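Local coordinates for protein CT_858 (Chlamydia trachomatis, PDB 3DOR) that is the secreted chlamydial protease CPAF, in its mature dimeric form, and probably works as a serine-type endopeptidase, at residues L32-V37 and G67-F72; E82-P87 and K160-R165; R359-P364 and V474-N479. All coordinates share one frame; numbering follows the deposited sequence.

Contact 1 of 3, residues L32-V37 and G67-F72; sequences LGWDLV and GGLNDF
W34 and L69 make the dense, buried part of this contact. W34 points its CB toward the 67-72 segment, with CG anti to the backbone N (chi1 167°), and the CD2 methyl of L69 approaches obliquely at the rim of the six-membered ring, 3.5 Å from CZ2 of W34 and 3.7 Å from CE2 of W34. A broad aromatic suits this place because one methyl can lean on several ring carbons at once; L18 and Y22 also touch L69. Beside this buried pair the contact continues just as closely but nearer to solvent. L32, partly exposed like N70, has its CD1 methyl 3.6 Å from the carbonyl O of G68 and 3.6 Å from CB of N70, van der Waals touches without polar bonding, and K137 lies against both L32 and N70 on this less buried side. The 67-72 backbone closes on itself in a type I turn from G67 to N70, N70 N donating to G67 O over 3.2 Å. Within 32-37 one helix ends and the next begins, so this is the plain packing of a helical region: the linker between helices 25-32 and 36-48 rests, through W34 and L32, on the turn that follows helix 55-67.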
loop_
_atom_site.group_PDB
_atom_site.type_symbol
_atom_site.label_atom_id
_atom_site.label_comp_id
_atom_site.label_asym_id
_atom_site.label_seq_id
_atom_site.Cartn_x
_atom_site.Cartn_y
_atom_site.Cartn_z
ATOM N N LEU B 32 13.748 28.825 3.550
ATOM C CA LEU B 32 15.107 28.335 3.769
ATOM C C LEU B 32 16.138 28.849 2.756
ATOM O O LEU B 32 17.338 28.742 2.996
ATOM C CB LEU B 32 15.130 26.808 3.708
ATOM C CG LEU B 32 14.192 25.998 4.603
ATOM C CD1 LEU B 32 14.367 24.526 4.278
ATOM C CD2 LEU B 32 14.508 26.257 6.071
ATOM N N GLY B 33 15.683 29.397 1.633
ATOM C CA GLY B 33 16.623 29.847 0.620
ATOM C C GLY B 33 17.145 28.579 -0.036
ATOM O O GLY B 33 18.215 28.539 -0.652
ATOM N N TRP B 34 16.354 27.523 0.121
ATOM C CA TRP B 34 16.660 26.210 -0.411
ATOM C C TRP B 34 16.460 26.154 -1.926
ATOM O O TRP B 34 15.598 26.845 -2.471
ATOM C CB TRP B 34 15.753 25.190 0.278
ATOM C CG TRP B 34 15.712 23.842 -0.348
ATOM C CD1 TRP B 34 16.544 22.792 -0.099
ATOM C CD2 TRP B 34 14.756 23.383 -1.312
ATOM N NE1 TRP B 34 16.162 21.699 -0.848
ATOM C CE2 TRP B 34 15.070 22.038 -1.602
ATOM C CE3 TRP B 34 13.668 23.981 -1.960
ATOM C CZ2 TRP B 34 14.325 21.274 -2.512
ATOM C CZ3 TRP B 34 12.926 23.219 -2.868
ATOM C CH2 TRP B 34 13.263 21.881 -3.133
ATOM N N ASP B 35 17.261 25.332 -2.598
ATOM C CA ASP B 35 17.159 25.164 -4.046
ATOM C C ASP B 35 17.332 23.694 -4.381
ATOM O O ASP B 35 18.367 23.095 -4.084
ATOM C CB ASP B 35 18.230 25.963 -4.793
ATOM C CG ASP B 35 18.144 25.767 -6.302
ATOM O OD1 ASP B 35 17.219 26.330 -6.930
ATOM O OD2 ASP B 35 18.986 25.029 -6.857
ATOM N N LEU B 36 16.316 23.127 -5.019
ATOM C CA LEU B 36 16.314 21.719 -5.382
ATOM C C LEU B 36 17.519 21.236 -6.193
ATOM O O LEU B 36 18.263 20.367 -5.745
ATOM C CB LEU B 36 15.017 21.387 -6.125
ATOM C CG LEU B 36 14.856 19.932 -6.583
ATOM C CD1 LEU B 36 15.273 18.958 -5.482
ATOM C CD2 LEU B 36 13.415 19.703 -6.981
ATOM N N VAL B 37 17.708 21.792 -7.383
ATOM C CA VAL B 37 18.822 21.389 -8.238
ATOM C C VAL B 37 20.153 21.455 -7.496
ATOM O O VAL B 37 20.923 20.498 -7.496
ATOM C CB VAL B 37 18.904 22.279 -9.501
ATOM C CG1 VAL B 37 20.080 21.849 -10.372
ATOM C CG2 VAL B 37 17.604 22.184 -10.283
ATOM N N GLY B 67 16.412 15.492 4.533
ATOM C CA GLY B 67 16.423 16.223 5.787
ATOM C C GLY B 67 16.628 17.708 5.535
ATOM O O GLY B 67 16.264 18.544 6.366
ATOM N N GLY B 68 17.207 18.039 4.380
ATOM C CA GLY B 68 17.449 19.431 4.047
ATOM C C GLY B 68 16.187 20.220 3.768
ATOM O O GLY B 68 16.217 21.452 3.695
ATOM N N LEU B 69 15.069 19.522 3.604
ATOM C CA LEU B 69 13.799 20.193 3.342
ATOM C C LEU B 69 13.239 20.811 4.619
ATOM O O LEU B 69 12.293 21.594 4.569
ATOM C CB LEU B 69 12.783 19.204 2.767
ATOM C CG LEU B 69 13.046 18.649 1.362
ATOM C CD1 LEU B 69 12.071 17.514 1.065
ATOM C CD2 LEU B 69 12.904 19.771 0.331
ATOM N N ASN B 70 13.829 20.465 5.758
ATOM C CA ASN B 70 13.362 20.982 7.047
ATOM C C ASN B 70 11.832 20.799 7.114
ATOM O O ASN B 70 11.089 21.741 7.366
ATOM C CB ASN B 70 13.752 22.463 7.178
ATOM C CG ASN B 70 13.726 22.962 8.620
ATOM O OD1 ASN B 70 14.415 23.928 8.970
ATOM N ND2 ASN B 70 12.928 22.317 9.457
ATOM N N ASP B 71 11.384 19.569 6.864
ATOM C CA ASP B 71 9.962 19.209 6.854
ATOM C C ASP B 71 9.778 18.020 7.795
ATOM O O ASP B 71 10.234 16.917 7.492
ATOM C CB ASP B 71 9.549 18.802 5.432
ATOM C CG ASP B 71 8.050 18.540 5.291
ATOM O OD1 ASP B 71 7.412 18.082 6.261
ATOM O OD2 ASP B 71 7.513 18.773 4.183
ATOM N N PHE B 72 9.113 18.220 8.930
ATOM C CA PHE B 72 8.941 17.101 9.854
ATOM C C PHE B 72 8.222 15.925 9.207
ATOM O O PHE B 72 8.349 14.795 9.670
ATOM C CB PHE B 72 8.213 17.530 11.128
ATOM C CG PHE B 72 8.949 18.571 11.915
ATOM C CD1 PHE B 72 8.545 19.901 11.879
ATOM C CD2 PHE B 72 10.066 18.232 12.664
ATOM C CE1 PHE B 72 9.249 20.887 12.582
ATOM C CE2 PHE B 72 10.774 19.206 13.371
ATOM C CZ PHE B 72 10.362 20.535 13.328
#

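Contact 2 of 3, residues E82-P87 and K160-R165; sequences ESAYLP and KVPSGR
The PDZ domain of this protease contributes both partners: the start of strand 83-92, and the loop leading from strand 152-154 into strand 165-171. The strand is flanked in its antiparallel sheet, S83 pairing through its backbone with V187 and A84 with R153, so that the loop does not add a strand edge but lies across the strand and touches it through side chains. Alternation along the chain decides which residues take part: the CB atoms of E82 and A84 point toward the loop, whereas S83 turns its own away. V161 packs against both E82 and A84. Its CG1 branch, anti to the backbone N (chi1 -178°), rests on the strand backbone 3.5 Å from C of S83, and it also lies 3.6 Å from CB of A84. The other branch, CG2, comes 3.7 Å from CG of E82. A beta-branched side chain suits the spot, since one methyl is available for each neighbour. E82 runs out with CG anti to its backbone N and slides past V161 in the opposite direction; CG and the carboxyl carbon CD of E82 both lie against V161, each 3.6 Å from CB of V161. E82 is further tied to the domain by a bond from its N to E189 OE1. A84 is small enough to let P162 come close: CB of A84 is 3.9 Å from CD of P162 and only 3.3 Å from the carbonyl O of P162.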
loop_
_atom_site.group_PDB
_atom_site.type_symbol
_atom_site.label_atom_id
_atom_site.label_comp_id
_atom_site.label_asym_id
_atom_site.label_seq_id
_atom_site.Cartn_x
_atom_site.Cartn_y
_atom_site.Cartn_z
ATOM N N GLU B 82 20.575 -1.779 12.186
ATOM C CA GLU B 82 21.600 -1.290 13.103
ATOM C C GLU B 82 21.073 -0.121 13.940
ATOM O O GLU B 82 20.443 0.794 13.406
ATOM C CB GLU B 82 22.834 -0.837 12.329
ATOM C CG GLU B 82 23.923 -0.285 13.222
ATOM C CD GLU B 82 25.143 0.132 12.440
ATOM O OE1 GLU B 82 24.973 0.781 11.388
ATOM O OE2 GLU B 82 26.266 -0.183 12.880
ATOM N N SER B 83 21.329 -0.150 15.244
ATOM C CA SER B 83 20.867 0.926 16.111
ATOM C C SER B 83 21.643 1.021 17.421
ATOM O O SER B 83 22.288 0.063 17.853
ATOM C CB SER B 83 19.380 0.747 16.428
ATOM O OG SER B 83 19.176 -0.345 17.310
ATOM N N ALA B 84 21.564 2.189 18.049
ATOM C CA ALA B 84 22.235 2.450 19.319
ATOM C C ALA B 84 21.223 3.147 20.219
ATOM O O ALA B 84 20.512 4.037 19.772
ATOM C CB ALA B 84 23.446 3.341 19.098
ATOM N N TYR B 85 21.164 2.747 21.482
ATOM C CA TYR B 85 20.202 3.325 22.410
ATOM C C TYR B 85 20.712 3.403 23.841
ATOM O O TYR B 85 21.340 2.465 24.322
ATOM C CB TYR B 85 18.926 2.478 22.398
ATOM C CG TYR B 85 17.863 2.915 23.387
ATOM C CD1 TYR B 85 17.057 4.025 23.128
ATOM C CD2 TYR B 85 17.651 2.205 24.570
ATOM C CE1 TYR B 85 16.062 4.420 24.024
ATOM C CE2 TYR B 85 16.660 2.586 25.475
ATOM C CZ TYR B 85 15.869 3.696 25.194
ATOM O OH TYR B 85 14.890 4.082 26.078
ATOM N N LEU B 86 20.438 4.525 24.506
ATOM C CA LEU B 86 20.796 4.725 25.910
ATOM C C LEU B 86 19.481 4.992 26.644
ATOM O O LEU B 86 18.719 5.876 26.257
ATOM C CB LEU B 86 21.760 5.900 26.065
ATOM C CG LEU B 86 23.162 5.579 25.524
ATOM C CD1 LEU B 86 24.077 6.794 25.613
ATOM C CD2 LEU B 86 23.729 4.405 26.322
ATOM N N PRO B 87 19.200 4.229 27.717
ATOM C CA PRO B 87 17.987 4.315 28.541
ATOM C C PRO B 87 17.745 5.565 29.390
ATOM O O PRO B 87 17.454 5.464 30.588
ATOM C CB PRO B 87 18.077 3.061 29.395
ATOM C CG PRO B 87 19.546 2.986 29.670
ATOM C CD PRO B 87 20.162 3.281 28.312
ATOM N N LYS B 160 24.153 7.768 11.608
ATOM C CA LYS B 160 25.405 7.033 11.715
ATOM C C LYS B 160 25.191 6.416 13.090
ATOM O O LYS B 160 24.784 7.115 14.012
ATOM C CB LYS B 160 26.603 7.980 11.781
ATOM C CG LYS B 160 26.928 8.702 10.492
ATOM C CD LYS B 160 28.164 9.572 10.687
ATOM C CE LYS B 160 28.610 10.221 9.389
ATOM N NZ LYS B 160 29.712 11.192 9.632
ATOM N N VAL B 161 25.437 5.124 13.238
ATOM C CA VAL B 161 25.226 4.490 14.532
ATOM C C VAL B 161 26.509 4.285 15.333
ATOM O O VAL B 161 27.432 3.608 14.882
ATOM C CB VAL B 161 24.533 3.117 14.371
ATOM C CG1 VAL B 161 24.286 2.496 15.738
ATOM C CG2 VAL B 161 23.224 3.279 13.616
ATOM N N PRO B 162 26.582 4.874 16.538
ATOM C CA PRO B 162 27.758 4.741 17.402
ATOM C C PRO B 162 27.632 3.460 18.220
ATOM O O PRO B 162 26.610 2.779 18.161
ATOM C CB PRO B 162 27.670 5.977 18.284
ATOM C CG PRO B 162 26.182 6.084 18.509
ATOM C CD PRO B 162 25.629 5.851 17.100
ATOM N N SER B 163 28.669 3.142 18.985
ATOM C CA SER B 163 28.679 1.953 19.826
ATOM C C SER B 163 29.789 2.106 20.842
ATOM O O SER B 163 30.586 3.037 20.764
ATOM C CB SER B 163 28.939 0.699 18.995
ATOM O OG SER B 163 30.247 0.727 18.445
ATOM N N GLY B 164 29.844 1.183 21.791
ATOM C CA GLY B 164 30.869 1.243 22.807
ATOM C C GLY B 164 30.478 2.157 23.946
ATOM O O GLY B 164 29.331 2.606 24.041
ATOM N N ARG B 165 31.439 2.449 24.813
ATOM C CA ARG B 165 31.171 3.303 25.951
ATOM C C ARG B 165 31.337 4.767 25.608
ATOM O O ARG B 165 32.095 5.127 24.711
ATOM C CB ARG B 165 32.088 2.927 27.115
ATOM C CG ARG B 165 31.793 1.554 27.691
ATOM C CD ARG B 165 32.808 1.172 28.752
ATOM N NE ARG B 165 34.145 1.018 28.186
ATOM C CZ ARG B 165 35.242 0.825 28.910
ATOM N NH1 ARG B 165 35.162 0.766 30.235
ATOM N NH2 ARG B 165 36.416 0.689 28.309
#

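Contact 3 of 3, residues R359-P364 and V474-N479; sequences RPLELP and VVLKDN. With SO4 (sulfate ion), chain Q.
N479, the residue that follows helix 468-478, lays its carboxamide against the backbone of E362 so that it bonds both the N and the O of that residue. ND2 points at the carbonyl O of E362, 2.8 Å away, on a lone pair and nearly straight (167°), while OD1 of N479 receives the backbone N of E362 at 2.7 Å, from above the carbonyl plane. The second hydrogen of ND2 goes back into its own helix, 2.7 Å to V475 O, so both N-H groups are used and the amide is fixed in rotation. Asn fits because its one flat group offers donor and acceptor side by side. V475, on the same helix, crosses L361 at about a right angle, CG1 of V475 lying 3.9 Å from CB of L361, and its CG2 lies 3.8 Å from CD2 of L363. L361 pairs through its backbone with I445 and L363 with E443. R359 has CG in the crowded position between the backbone N and the carbonyl carbon (chi1 60°), then extends to NE and brings its guanidinium edge-on to the helix end: NH2 donates to the carbonyl O of N479 over 2.7 Å, with a weaker bond from NH1. The guanidinium thus divides its N-H groups between this carbonyl and a sulfate, probably from the crystallisation liquor, and a cation beside a helix's carbonyl end should be electrostatically favourable.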
loop_
_atom_site.group_PDB
_atom_site.type_symbol
_atom_site.label_atom_id
_atom_site.label_comp_id
_atom_site.label_asym_id
_atom_site.label_seq_id
_atom_site.Cartn_x
_atom_site.Cartn_y
_atom_site.Cartn_z
ATOM N N ARG B 359 -21.126 25.908 17.788
ATOM C CA ARG B 359 -21.186 26.776 16.613
ATOM C C ARG B 359 -20.172 26.274 15.585
ATOM O O ARG B 359 -19.167 25.660 15.937
ATOM C CB ARG B 359 -20.865 28.235 16.995
ATOM C CG ARG B 359 -19.473 28.454 17.618
ATOM C CD ARG B 359 -19.325 29.876 18.176
ATOM N NE ARG B 359 -18.067 30.080 18.893
ATOM C CZ ARG B 359 -16.915 30.410 18.318
ATOM N NH1 ARG B 359 -16.852 30.581 17.005
ATOM N NH2 ARG B 359 -15.827 30.572 19.056
ATOM N N PRO B 360 -20.429 26.520 14.295
ATOM C CA PRO B 360 -19.481 26.053 13.279
ATOM C C PRO B 360 -18.102 26.698 13.426
ATOM O O PRO B 360 -17.979 27.835 13.885
ATOM C CB PRO B 360 -20.171 26.425 11.968
ATOM C CG PRO B 360 -20.962 27.649 12.342
ATOM C CD PRO B 360 -21.543 27.267 13.683
ATOM N N LEU B 361 -17.071 25.954 13.041
ATOM C CA LEU B 361 -15.698 26.442 13.121
ATOM C C LEU B 361 -15.061 26.477 11.730
ATOM O O LEU B 361 -14.979 25.456 11.057
ATOM C CB LEU B 361 -14.870 25.532 14.039
ATOM C CG LEU B 361 -15.363 25.351 15.481
ATOM C CD1 LEU B 361 -14.495 24.327 16.200
ATOM C CD2 LEU B 361 -15.334 26.686 16.200
ATOM N N GLU B 362 -14.618 27.657 11.304
ATOM C CA GLU B 362 -13.974 27.809 10.003
ATOM C C GLU B 362 -12.707 26.967 9.975
ATOM O O GLU B 362 -11.978 26.917 10.957
ATOM C CB GLU B 362 -13.608 29.275 9.757
ATOM C CG GLU B 362 -14.614 30.044 8.926
ATOM C CD GLU B 362 -14.695 29.531 7.501
ATOM O OE1 GLU B 362 -13.637 29.461 6.841
ATOM O OE2 GLU B 362 -15.810 29.201 7.042
ATOM N N LEU B 363 -12.447 26.307 8.852
ATOM C CA LEU B 363 -11.263 25.474 8.724
ATOM C C LEU B 363 -10.260 26.058 7.749
ATOM O O LEU B 363 -10.636 26.682 6.762
ATOM C CB LEU B 363 -11.645 24.075 8.229
ATOM C CG LEU B 363 -12.394 23.154 9.200
ATOM C CD1 LEU B 363 -13.093 22.024 8.445
ATOM C CD2 LEU B 363 -11.391 22.597 10.204
ATOM N N PRO B 364 -8.962 25.883 8.029
ATOM C CA PRO B 364 -7.955 26.404 7.108
ATOM C C PRO B 364 -8.005 25.515 5.855
ATOM O O PRO B 364 -8.309 24.321 5.949
ATOM C CB PRO B 364 -6.653 26.240 7.890
ATOM C CG PRO B 364 -6.941 25.105 8.819
ATOM C CD PRO B 364 -8.341 25.386 9.267
ATOM N N VAL B 474 -4.960 25.468 16.025
ATOM C CA VAL B 474 -5.141 26.561 15.077
ATOM C C VAL B 474 -6.622 26.814 14.785
ATOM O O VAL B 474 -7.055 27.968 14.692
ATOM C CB VAL B 474 -4.335 26.325 13.744
ATOM C CG1 VAL B 474 -5.147 25.524 12.725
ATOM C CG2 VAL B 474 -3.920 27.667 13.168
ATOM N N VAL B 475 -7.405 25.745 14.673
ATOM C CA VAL B 475 -8.839 25.877 14.414
ATOM C C VAL B 475 -9.523 26.533 15.610
ATOM O O VAL B 475 -10.339 27.444 15.454
ATOM C CB VAL B 475 -9.505 24.496 14.160
ATOM C CG1 VAL B 475 -11.021 24.661 14.065
ATOM C CG2 VAL B 475 -8.971 23.883 12.858
ATOM N N LEU B 476 -9.190 26.065 16.806
ATOM C CA LEU B 476 -9.769 26.612 18.030
ATOM C C LEU B 476 -9.308 28.051 18.297
ATOM O O LEU B 476 -10.063 28.865 18.852
ATOM C CB LEU B 476 -9.416 25.708 19.219
ATOM C CG LEU B 476 -10.013 24.289 19.127
ATOM C CD1 LEU B 476 -9.584 23.402 20.311
ATOM C CD2 LEU B 476 -11.522 24.417 19.075
ATOM N N LYS B 477 -8.072 28.361 17.914
ATOM C CA LYS B 477 -7.542 29.706 18.121
ATOM C C LYS B 477 -8.139 30.690 17.123
ATOM O O LYS B 477 -8.676 31.723 17.519
ATOM C CB LYS B 477 -6.019 29.714 17.984
ATOM C CG LYS B 477 -5.352 31.028 18.409
ATOM C CD LYS B 477 -3.833 30.844 18.497
ATOM C CE LYS B 477 -3.156 31.975 19.274
ATOM N NZ LYS B 477 -3.271 33.308 18.609
ATOM N N ASP B 478 -8.062 30.361 15.834
ATOM C CA ASP B 478 -8.574 31.249 14.790
ATOM C C ASP B 478 -10.092 31.453 14.796
ATOM O O ASP B 478 -10.595 32.382 14.169
ATOM C CB ASP B 478 -8.086 30.773 13.406
ATOM C CG ASP B 478 -6.573 30.918 13.239
ATOM O OD1 ASP B 478 -5.915 31.426 14.173
ATOM O OD2 ASP B 478 -6.027 30.535 12.184
ATOM N N ASN B 479 -10.817 30.605 15.519
ATOM C CA ASN B 479 -12.278 30.725 15.621
ATOM C C ASN B 479 -12.627 31.252 17.010
ATOM O O ASN B 479 -13.805 31.333 17.380
ATOM C CB ASN B 479 -12.961 29.362 15.402
ATOM C CG ASN B 479 -13.043 28.968 13.931
ATOM O OD1 ASN B 479 -13.878 29.477 13.187
ATOM N ND2 ASN B 479 -12.171 28.062 13.508
HETATM S S SO4 Q . -17.451 30.449 22.450
HETATM O O1 SO4 Q . -17.512 29.860 23.846
HETATM O O2 SO4 Q . -18.325 29.614 21.542
HETATM O O3 SO4 Q . -17.970 31.876 22.430
HETATM O O4 SO4 Q . -15.993 30.446 22.036
#

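In the fold
The three contacts share no helix or strand, and none touches another. Contact 1 is the most buried and joins helix ends in the N-terminal part of the chain; contact 2 is at the surface of the PDZ domain, and contact 3, partly buried, belongs to the S41 peptidase region, with contacts 2 and 3 on opposite sides of the chain's centre, their own centres about 44 Å apart. Chemistry follows place only in part. Contacts 1 and 2 both rely on van der Waals packing, an indole on a leucine methyl and a second leucine on a turn in the first and valine on a strand in the second. Contact 3 alone adds polar clamps, binding a helix terminus to a strand.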